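Local atomic coordinates of putative reductase (Peptoclostridium difficile, PDB entry 5J6C), a protein that binds flavin mononucleotide and, as a member of the nitroreductase family, probably reduces nitro compounds, possibly including the antibiotic metronidazole. Residues A120-A123 and A124-Q128; A154-Y157 and I158-E161; K163-S166 and K167-V170; Y186-S189 and D190-Y193. All coordinates share one frame; numbering follows the deposited sequence.

Contact 1 of 4, residues A120-A123 and A124-Q128; sequences ASIA and ASYIQ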
loop_
_atom_site.group_PDB
_atom_site.type_symbol
_atom_site.label_atom_id
_atom_site.label_comp_id
_atom_site.label_asym_id
_atom_site.label_seq_id
_atom_site.Cartn_x
_atom_site.Cartn_y
_atom_site.Cartn_z
ATOM N N ALA A 120 -1.510 3.781 6.125
ATOM C CA ALA A 120 -2.759 4.144 5.472
ATOM C C ALA A 120 -2.786 3.645 4.041
ATOM O O ALA A 120 -3.833 3.213 3.550
ATOM C CB ALA A 120 -2.950 5.659 5.508
ATOM N N SER A 121 -1.634 3.693 3.360
ATOM C CA SER A 121 -1.584 3.293 1.963
ATOM C C SER A 121 -1.849 1.801 1.815
ATOM O O SER A 121 -2.514 1.375 0.862
ATOM C CB SER A 121 -0.225 3.649 1.363
ATOM O OG SER A 121 0.035 5.024 1.472
ATOM N N ILE A 122 -1.338 0.999 2.751
ATOM C CA ILE A 122 -1.551 -0.442 2.697
ATOM C C ILE A 122 -3.012 -0.772 2.937
ATOM O O ILE A 122 -3.594 -1.615 2.243
ATOM C CB ILE A 122 -0.651 -1.154 3.714
ATOM C CG1 ILE A 122 0.817 -0.983 3.331
ATOM C CG2 ILE A 122 -1.057 -2.623 3.832
ATOM C CD1 ILE A 122 1.739 -1.121 4.504
ATOM N N ALA A 123 -3.622 -0.134 3.938
ATOM C CA ALA A 123 -5.032 -0.388 4.205
ATOM C C ALA A 123 -5.896 -0.014 3.002
ATOM O O ALA A 123 -6.811 -0.757 2.626
ATOM C CB ALA A 123 -5.466 0.368 5.460
ATOM N N ALA A 124 -5.601 1.124 2.370
ATOM C CA ALA A 124 -6.359 1.533 1.195
ATOM C C ALA A 124 -6.200 0.538 0.056
ATOM O O ALA A 124 -7.149 0.308 -0.704
ATOM C CB ALA A 124 -5.913 2.928 0.749
ATOM N N SER A 125 -5.012 -0.054 -0.089
ATOM C CA SER A 125 -4.830 -1.044 -1.140
ATOM C C SER A 125 -5.621 -2.304 -0.831
ATOM O O SER A 125 -6.224 -2.891 -1.732
ATOM C CB SER A 125 -3.347 -1.354 -1.335
ATOM O OG SER A 125 -2.898 -2.340 -0.418
ATOM N N TYR A 126 -5.660 -2.713 0.442
ATOM C CA TYR A 126 -6.488 -3.858 0.815
ATOM C C TYR A 126 -7.958 -3.576 0.523
ATOM O O TYR A 126 -8.687 -4.460 0.058
ATOM C CB TYR A 126 -6.281 -4.222 2.294
ATOM C CG TYR A 126 -5.038 -5.063 2.607
ATOM C CD1 TYR A 126 -3.913 -5.034 1.778
ATOM C CD2 TYR A 126 -4.999 -5.896 3.725
ATOM C CE1 TYR A 126 -2.773 -5.794 2.060
ATOM C CE2 TYR A 126 -3.856 -6.677 4.010
ATOM C CZ TYR A 126 -2.751 -6.617 3.168
ATOM O OH TYR A 126 -1.626 -7.376 3.434
ATOM N N ILE A 127 -8.399 -2.335 0.744
ATOM C CA ILE A 127 -9.784 -1.963 0.453
ATOM C C ILE A 127 -10.068 -2.123 -1.038
ATOM O O ILE A 127 -11.039 -2.778 -1.443
ATOM C CB ILE A 127 -10.066 -0.530 0.959
ATOM C CG1 ILE A 127 -10.281 -0.549 2.478
ATOM C CG2 ILE A 127 -11.260 0.113 0.236
ATOM C CD1 ILE A 127 -10.197 0.825 3.169
ATOM N N GLN A 128 -9.188 -1.573 -1.878
ATOM C CA GLN A 128 -9.387 -1.650 -3.322
ATOM C C GLN A 128 -9.354 -3.088 -3.828
ATOM O O GLN A 128 -10.123 -3.444 -4.727
ATOM C CB GLN A 128 -8.341 -0.800 -4.029
ATOM C CG GLN A 128 -8.514 0.693 -3.750
ATOM C CD GLN A 128 -7.808 1.553 -4.784
ATOM O OE1 GLN A 128 -6.621 1.866 -4.646
ATOM N NE2 GLN A 128 -8.532 1.912 -5.852
#
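The Tyr126 ring has the methyl CG2 of Ile122 over one of its faces, with CG2 of Ile122 4.0 Å from CE1 of Tyr126. The two side chains lie side by side and point the same way, as expected for residues four apart on a helix. Ile122 CG2 stands opposite the backbone N about the first side-chain bond, and this turns the methyl along the helix toward the ring; the other branch, CG1, is the one beside the N. Ala62 and Pro63 of a loop also pack on both residues. All of this belongs to helix 116-133, the long buried helix at the dimer interface of the nitroreductase fold.

CD1 of Tyr126 also lies 3.5 Å from O of Ile122. That carbonyl oxygen is gripped twice. It accepts the regular helical bond from N of Tyr126 at 3.0 Å, and the hydroxyl OG of Ser125 donates to O of Ile122 at 2.8 Å, coming in at a C=O...OG angle of 126°. A chi1 of 85° at Ser125 folds OG back over the preceding turn to make this bond.

On the sheet side, Ala120 and Ala124 pack on Ile106 and Ile127 on Ile104, both of strand 102-109. Towards the second subunit, Ser125 OG is hydrogen-bonded to Ser125 OG of that chain, Tyr126 packs on its Arg36, and Ile122 touches both its Trp140 and a bound flavin mononucleotide.

Contact 2 of 4, residues A154-Y157 and I158-E161; sequences ADKY and IREE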
loop_
_atom_site.group_PDB
_atom_site.type_symbol
_atom_site.label_atom_id
_atom_site.label_comp_id
_atom_site.label_asym_id
_atom_site.label_seq_id
_atom_site.Cartn_x
_atom_site.Cartn_y
_atom_site.Cartn_z
ATOM N N ALA A 154 -6.233 20.010 1.123
ATOM C CA ALA A 154 -7.379 19.104 1.006
ATOM C C ALA A 154 -7.632 18.372 2.320
ATOM O O ALA A 154 -8.789 18.168 2.718
ATOM C CB ALA A 154 -7.169 18.109 -0.142
ATOM N N ASP A 155 -6.556 17.975 3.006
ATOM C CA ASP A 155 -6.666 17.388 4.339
ATOM C C ASP A 155 -7.552 18.233 5.254
ATOM O O ASP A 155 -8.522 17.735 5.832
ATOM C CB ASP A 155 -5.267 17.236 4.942
ATOM C CG ASP A 155 -5.302 16.949 6.427
ATOM O OD1 ASP A 155 -5.823 15.887 6.796
ATOM O OD2 ASP A 155 -4.795 17.774 7.225
ATOM N N LYS A 156 -7.238 19.523 5.374
ATOM C CA LYS A 156 -7.979 20.400 6.279
ATOM C C LYS A 156 -9.438 20.524 5.860
ATOM O O LYS A 156 -10.342 20.497 6.703
ATOM C CB LYS A 156 -7.300 21.772 6.329
ATOM C CG LYS A 156 -8.089 22.852 7.067
ATOM C CD LYS A 156 -8.173 22.520 8.543
ATOM C CE LYS A 156 -8.764 23.657 9.357
ATOM N NZ LYS A 156 -8.798 23.312 10.813
ATOM N N TYR A 157 -9.692 20.651 4.557
ATOM C CA TYR A 157 -11.070 20.713 4.076
ATOM C C TYR A 157 -11.869 19.477 4.500
ATOM O O TYR A 157 -12.993 19.593 5.008
ATOM C CB TYR A 157 -11.073 20.873 2.560
ATOM C CG TYR A 157 -12.449 20.871 1.963
ATOM C CD1 TYR A 157 -13.216 22.026 1.932
ATOM C CD2 TYR A 157 -12.992 19.705 1.431
ATOM C CE1 TYR A 157 -14.490 22.024 1.382
ATOM C CE2 TYR A 157 -14.269 19.691 0.879
ATOM C CZ TYR A 157 -15.012 20.855 0.854
ATOM O OH TYR A 157 -16.284 20.837 0.311
ATOM N N ILE A 158 -11.289 18.285 4.328
ATOM C CA ILE A 158 -12.013 17.057 4.645
ATOM C C ILE A 158 -12.223 16.924 6.152
ATOM O O ILE A 158 -13.309 16.541 6.605
ATOM C CB ILE A 158 -11.286 15.836 4.045
ATOM C CG1 ILE A 158 -11.346 15.922 2.517
ATOM C CG2 ILE A 158 -11.933 14.535 4.515
ATOM C CD1 ILE A 158 -10.387 14.999 1.798
ATOM N N ARG A 159 -11.204 17.248 6.953
ATOM C CA ARG A 159 -11.372 17.155 8.400
ATOM C C ARG A 159 -12.499 18.061 8.887
ATOM O O ARG A 159 -13.239 17.693 9.804
ATOM C CB ARG A 159 -10.070 17.496 9.121
ATOM C CG ARG A 159 -8.977 16.451 8.986
ATOM C CD ARG A 159 -7.833 16.710 9.964
ATOM N NE ARG A 159 -6.825 17.640 9.448
ATOM C CZ ARG A 159 -6.530 18.821 9.998
ATOM N NH1 ARG A 159 -7.160 19.216 11.099
ATOM N NH2 ARG A 159 -5.597 19.609 9.453
ATOM N N GLU A 160 -12.637 19.255 8.297
ATOM C CA GLU A 160 -13.764 20.114 8.651
ATOM C C GLU A 160 -15.081 19.484 8.217
ATOM O O GLU A 160 -16.086 19.558 8.935
ATOM C CB GLU A 160 -13.604 21.490 8.008
ATOM C CG GLU A 160 -12.431 22.287 8.542
ATOM C CD GLU A 160 -12.685 22.844 9.942
ATOM O OE1 GLU A 160 -13.871 22.894 10.364
ATOM O OE2 GLU A 160 -11.697 23.240 10.613
ATOM N N GLU A 161 -15.090 18.859 7.041
ATOM C CA GLU A 161 -16.324 18.294 6.516
ATOM C C GLU A 161 -16.773 17.098 7.344
ATOM O O GLU A 161 -17.972 16.906 7.567
ATOM C CB GLU A 161 -16.123 17.907 5.054
ATOM C CG GLU A 161 -17.353 17.304 4.409
ATOM C CD GLU A 161 -18.526 18.267 4.431
ATOM O OE1 GLU A 161 -18.300 19.483 4.218
ATOM O OE2 GLU A 161 -19.658 17.799 4.680
#
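OD2 of Asp155 is gripped by two nitrogens of Arg159, NE and NH2, each 3.0 Å from that oxygen, in an i to i+4 salt bridge on helix 154-162. Both donors reach OD2 from the same face of the carboxylate, well above its plane, whereas OD2 lies only 2° out of the guanidinium plane, and the two planes are 39° apart. The second oxygen, OD1, takes only a weak bond from NE of Arg159, and its stronger partner is the backbone N of Val170. Asp155 therefore joins the helix surface to strand 168-177, its carboxylate bonded both to the arginine and to a strand amide.

One residue along, Lys156 and Glu160 repeat the i to i+4 spacing near solvent. CG of Lys156 is anti to the backbone N (chi1 171°), and a bend at chi2 carries the chain along the helix to its partner. Tyr157 faces another way: its ring stacks with Tyr148 and its hydroxyl is bonded to O of Asn84. Ile158 turns inward onto Val170 and Ile173. At the Lys156 end of the second bridge, NZ meets OE2 of Glu160 at 2.9 Å, using the anti lone pair of that oxygen.

Contact 3 of 4, residues K163-S166 and K167-V170; sequences KVPS and KYSV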
loop_
_atom_site.group_PDB
_atom_site.type_symbol
_atom_site.label_atom_id
_atom_site.label_comp_id
_atom_site.label_asym_id
_atom_site.label_seq_id
_atom_site.Cartn_x
_atom_site.Cartn_y
_atom_site.Cartn_z
ATOM N N LYS A 163 -15.565 16.402 10.550
ATOM C CA LYS A 163 -15.400 16.677 11.978
ATOM C C LYS A 163 -14.271 15.842 12.586
ATOM O O LYS A 163 -14.369 15.352 13.708
ATOM C CB LYS A 163 -16.723 16.477 12.724
ATOM C CG LYS A 163 -17.817 17.400 12.229
ATOM C CD LYS A 163 -17.574 18.809 12.758
ATOM C CE LYS A 163 -18.692 19.785 12.392
ATOM N NZ LYS A 163 -19.325 20.472 13.573
ATOM N N VAL A 164 -13.174 15.722 11.849
ATOM C CA VAL A 164 -12.027 14.906 12.258
ATOM C C VAL A 164 -11.113 15.722 13.152
ATOM O O VAL A 164 -10.709 16.832 12.763
ATOM C CB VAL A 164 -11.277 14.415 11.023
ATOM C CG1 VAL A 164 -10.070 13.591 11.440
ATOM C CG2 VAL A 164 -12.215 13.628 10.125
ATOM N N PRO A 165 -10.719 15.224 14.328
ATOM C CA PRO A 165 -9.789 15.972 15.180
ATOM C C PRO A 165 -8.444 16.167 14.492
ATOM O O PRO A 165 -8.060 15.428 13.581
ATOM C CB PRO A 165 -9.650 15.092 16.428
ATOM C CG PRO A 165 -10.851 14.205 16.401
ATOM C CD PRO A 165 -11.156 13.966 14.961
ATOM N N SER A 166 -7.710 17.171 14.968
ATOM C CA SER A 166 -6.501 17.629 14.294
ATOM C C SER A 166 -5.332 16.666 14.419
ATOM O O SER A 166 -4.393 16.760 13.624
ATOM C CB SER A 166 -6.081 18.984 14.852
ATOM O OG SER A 166 -6.027 18.903 16.262
ATOM N N LYS A 167 -5.330 15.768 15.405
ATOM C CA LYS A 167 -4.212 14.831 15.466
ATOM C C LYS A 167 -4.207 13.862 14.290
ATOM O O LYS A 167 -3.189 13.205 14.057
ATOM C CB LYS A 167 -4.225 14.053 16.786
ATOM C CG LYS A 167 -5.410 13.120 16.989
ATOM C CD LYS A 167 -5.211 12.287 18.261
ATOM C CE LYS A 167 -6.331 11.287 18.452
ATOM N NZ LYS A 167 -5.894 10.169 19.332
ATOM N N TYR A 168 -5.309 13.777 13.546
ATOM C CA TYR A 168 -5.430 12.910 12.389
ATOM C C TYR A 168 -5.069 13.654 11.115
ATOM O O TYR A 168 -5.307 14.858 10.982
ATOM C CB TYR A 168 -6.854 12.368 12.263
ATOM C CG TYR A 168 -7.277 11.520 13.429
ATOM C CD1 TYR A 168 -6.841 10.207 13.545
ATOM C CD2 TYR A 168 -8.100 12.033 14.427
ATOM C CE1 TYR A 168 -7.216 9.430 14.608
ATOM C CE2 TYR A 168 -8.483 11.258 15.496
ATOM C CZ TYR A 168 -8.037 9.955 15.578
ATOM O OH TYR A 168 -8.407 9.170 16.632
ATOM N N SER A 169 -4.513 12.910 10.163
ATOM C CA SER A 169 -4.281 13.383 8.811
ATOM C C SER A 169 -5.050 12.502 7.827
ATOM O O SER A 169 -5.196 11.297 8.046
ATOM C CB SER A 169 -2.783 13.367 8.490
ATOM O OG SER A 169 -2.547 13.917 7.211
ATOM N N VAL A 170 -5.524 13.099 6.732
ATOM C CA VAL A 170 -6.297 12.382 5.720
ATOM C C VAL A 170 -5.359 11.934 4.615
ATOM O O VAL A 170 -4.660 12.753 4.011
ATOM C CB VAL A 170 -7.441 13.237 5.150
ATOM C CG1 VAL A 170 -8.277 12.395 4.179
ATOM C CG2 VAL A 170 -8.311 13.779 6.267
#
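Val164 and Tyr168 meet at about a right angle, CG1 of the valine lying 3.5 Å from CB of the tyrosine. CG1 of Val164 points directly opposite its backbone N (chi1 179°), and this swings the methyl across to the tyrosine. Tyr168 takes a chi1 of -62°, its CG beside the backbone N, which lays the ring alongside the proline; the two side chains point the same way, and CD of Pro165 comes within 3.7 Å of CD2 of Tyr168. O of Pro165 lies at the edge of the same ring, in its plane, 3.5 Å from CD2 of Tyr168. Over one face stands CG of Lys167, 3.8 Å above the ring plane and offset toward the rim. Beyond CG the lysine runs out extended to a weak, long ion pair with Asp109.

The backbone beneath these groups is a type I beta turn from Pro165 to Tyr168, closed by N of Tyr168 donating to O of Pro165 at 3.2 Å. The turn leads the chain from helix 154-162 into strand 168-177. With a single turn bond across it, the contact is otherwise apolar: methyl, pyrrolidine ring and aromatic ring meet by van der Waals contact. This is consistent with the tyrosine ring being placed here largely by such contact, to which Phe201 of the second subunit adds by packing on Val164, Pro165 and Tyr168.

Contact 4 of 4, residues Y186-S189 and D190-Y193; sequences YNDS and DLDY. With FMN (flavin mononucleotide), chain C.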
loop_
_atom_site.group_PDB
_atom_site.type_symbol
_atom_site.label_atom_id
_atom_site.label_comp_id
_atom_site.label_asym_id
_atom_site.label_seq_id
_atom_site.Cartn_x
_atom_site.Cartn_y
_atom_site.Cartn_z
ATOM N N TYR A 186 -5.036 -5.277 -18.142
ATOM C CA TYR A 186 -3.612 -5.149 -18.405
ATOM C C TYR A 186 -3.071 -6.379 -19.136
ATOM O O TYR A 186 -3.586 -7.492 -19.006
ATOM C CB TYR A 186 -2.843 -4.937 -17.099
ATOM C CG TYR A 186 -2.911 -3.509 -16.558
ATOM C CD1 TYR A 186 -2.281 -2.458 -17.226
ATOM C CD2 TYR A 186 -3.597 -3.221 -15.383
ATOM C CE1 TYR A 186 -2.343 -1.156 -16.736
ATOM C CE2 TYR A 186 -3.670 -1.936 -14.891
ATOM C CZ TYR A 186 -3.043 -0.904 -15.573
ATOM O OH TYR A 186 -3.112 0.378 -15.079
ATOM N N ASN A 187 -2.009 -6.152 -19.893
ATOM C CA ASN A 187 -1.321 -7.118 -20.730
ATOM C C ASN A 187 0.019 -7.486 -20.111
ATOM O O ASN A 187 0.621 -6.674 -19.406
ATOM C CB ASN A 187 -1.046 -6.505 -22.107
ATOM C CG ASN A 187 -1.474 -7.378 -23.208
ATOM O OD1 ASN A 187 -2.587 -7.892 -23.191
ATOM N ND2 ASN A 187 -0.586 -7.592 -24.180
ATOM N N ASP A 188 0.521 -8.689 -20.429
ATOM C CA ASP A 188 1.927 -8.978 -20.163
ATOM C C ASP A 188 2.811 -7.890 -20.751
ATOM O O ASP A 188 3.807 -7.487 -20.142
ATOM C CB ASP A 188 2.332 -10.337 -20.746
ATOM C CG ASP A 188 2.028 -11.495 -19.813
ATOM O OD1 ASP A 188 1.705 -11.251 -18.641
ATOM O OD2 ASP A 188 2.121 -12.659 -20.252
ATOM N N SER A 189 2.448 -7.396 -21.935
ATOM C CA SER A 189 3.248 -6.391 -22.618
ATOM C C SER A 189 3.183 -5.038 -21.927
ATOM O O SER A 189 4.054 -4.196 -22.160
ATOM C CB SER A 189 2.786 -6.253 -24.066
ATOM O OG SER A 189 1.523 -5.620 -24.110
ATOM N N ASP A 190 2.178 -4.808 -21.083
ATOM C CA ASP A 190 2.118 -3.563 -20.329
ATOM C C ASP A 190 3.161 -3.491 -19.220
ATOM O O ASP A 190 3.417 -2.396 -18.706
ATOM C CB ASP A 190 0.723 -3.376 -19.729
ATOM C CG ASP A 190 -0.350 -3.210 -20.782
ATOM O OD1 ASP A 190 -0.128 -2.459 -21.756
ATOM O OD2 ASP A 190 -1.417 -3.845 -20.643
ATOM N N LEU A 191 3.775 -4.610 -18.856
ATOM C CA LEU A 191 4.651 -4.668 -17.694
ATOM C C LEU A 191 6.009 -4.027 -17.964
ATOM O O LEU A 191 6.631 -4.268 -19.001
ATOM C CB LEU A 191 4.859 -6.116 -17.280
ATOM C CG LEU A 191 3.593 -6.878 -16.885
ATOM C CD1 LEU A 191 3.964 -8.327 -16.553
ATOM C CD2 LEU A 191 2.886 -6.193 -15.727
ATOM N N ASP A 192 6.493 -3.256 -16.988
ATOM C CA ASP A 192 7.706 -2.441 -17.124
ATOM C C ASP A 192 8.929 -3.170 -16.570
ATOM O O ASP A 192 9.413 -2.871 -15.482
ATOM C CB ASP A 192 7.524 -1.118 -16.394
ATOM C CG ASP A 192 7.089 -0.019 -17.297
ATOM O OD1 ASP A 192 6.271 -0.296 -18.195
ATOM O OD2 ASP A 192 7.587 1.113 -17.113
ATOM N N TYR A 193 9.463 -4.110 -17.350
ATOM C CA TYR A 193 10.620 -4.866 -16.878
ATOM C C TYR A 193 11.880 -4.014 -16.748
ATOM O O TYR A 193 12.782 -4.393 -15.997
ATOM C CB TYR A 193 10.867 -6.061 -17.799
ATOM C CG TYR A 193 9.791 -7.109 -17.682
ATOM C CD1 TYR A 193 9.708 -7.909 -16.556
ATOM C CD2 TYR A 193 8.839 -7.284 -18.687
ATOM C CE1 TYR A 193 8.717 -8.862 -16.431
ATOM C CE2 TYR A 193 7.840 -8.236 -18.571
ATOM C CZ TYR A 193 7.789 -9.024 -17.440
ATOM O OH TYR A 193 6.812 -9.984 -17.306
HETATM N N1 FMN C . -7.214 8.813 -9.737
HETATM C C2 FMN C . -7.963 9.977 -9.744
HETATM O O2 FMN C . -8.860 10.135 -10.557
HETATM N N3 FMN C . -7.721 10.982 -8.832
HETATM C C4 FMN C . -6.706 10.848 -7.908
HETATM O O4 FMN C . -6.467 11.734 -7.089
HETATM C C4A FMN C . -5.936 9.698 -7.907
HETATM N N5 FMN C . -4.937 9.583 -6.971
HETATM C C5A FMN C . -4.191 8.436 -6.925
HETATM C C6 FMN C . -3.181 8.339 -5.977
HETATM C C7 FMN C . -2.422 7.199 -5.912
HETATM C C7M FMN C . -1.343 7.088 -4.882
HETATM C C8 FMN C . -2.659 6.167 -6.792
HETATM C C8M FMN C . -1.831 4.933 -6.701
HETATM C C9 FMN C . -3.658 6.254 -7.744
HETATM C C9A FMN C . -4.431 7.405 -7.815
HETATM N N10 FMN C . -5.437 7.524 -8.763
HETATM C C10 FMN C . -6.197 8.675 -8.814
HETATM C "C1'" FMN C . -5.702 6.407 -9.731
HETATM C "C2'" FMN C . -4.665 6.382 -10.863
HETATM O "O2'" FMN C . -4.980 7.347 -11.851
HETATM C "C3'" FMN C . -4.589 4.978 -11.470
HETATM O "O3'" FMN C . -4.392 4.045 -10.435
HETATM C "C4'" FMN C . -3.447 4.843 -12.482
HETATM O "O4'" FMN C . -3.673 5.743 -13.547
HETATM C "C5'" FMN C . -3.358 3.409 -13.010
HETATM O "O5'" FMN C . -4.549 3.124 -13.711
HETATM P P FMN C . -5.510 1.930 -13.224
HETATM O O1P FMN C . -5.717 2.038 -11.728
HETATM O O2P FMN C . -6.852 2.012 -13.917
HETATM O O3P FMN C . -4.804 0.637 -13.546
#
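The carboxylate of Asp190 reaches back to the start of its own turn, where OD2 of Asp190 accepts a hydrogen bond from N of Asn187 at a modelled 2.5 Å, short enough that the exact length is doubtful. The same oxygen lies at the edge of the Tyr186 ring, 3.8 Å from CD1 of Tyr186. Ring and carboxylate planes are 80° apart, and the two side chains cross nearly perpendicularly. Asp190 CG sits beside its own backbone N (chi1 -65°), which brings the carboxylate over the preceding residues.

Two backbone bonds fold the chain here. N of Asp190 donates to O of Asn187 at 3.0 Å, and N of Leu191 donates to O of Asp188 at 3.2 Å; each spans three residues, and together they make two successive, overlapping turns. ND2 of Asn187 adds a bond to OG of Ser189 at 2.9 Å. Tyr186 belongs to the flavin mononucleotide pocket: an edge of its ring faces the phosphate, whose modelled approach to the hydroxyl is too close to interpret. Arg37 makes a cation-pi contact with this ring, and its NE is hydrogen-bonded to the flavin mononucleotide.

Asp188 forms salt bridges with Lys34 and with Lys57 of the second subunit, and Asp192 with Arg69 of that subunit. These turns lie in the loop between strands 168-177 and 196-198, beside helix 30-34 through Lys34 and against helix 49-60 of the second subunit through Lys57.

From the N terminus, contact 1 comes first, within helix 116-133; contacts 2, 3 and 4 follow in series, and none nests within or crosses another. Each is local: contacts 1 and 2 span helical turns, contact 3 closes the turn between helix 154-162 and strand 168-177, and contact 4 closes a turn in the loop before strand 196-198. Contacts 2 and 3 touch, their centres about 8 Å apart, joined by a probable hydrogen bond from N of Val164 to O of Arg159. Contact 4 lies about 37 Å from contact 2, centre to centre, across the chain's centre. Contacts 1, 3 and 4 all meet the second subunit.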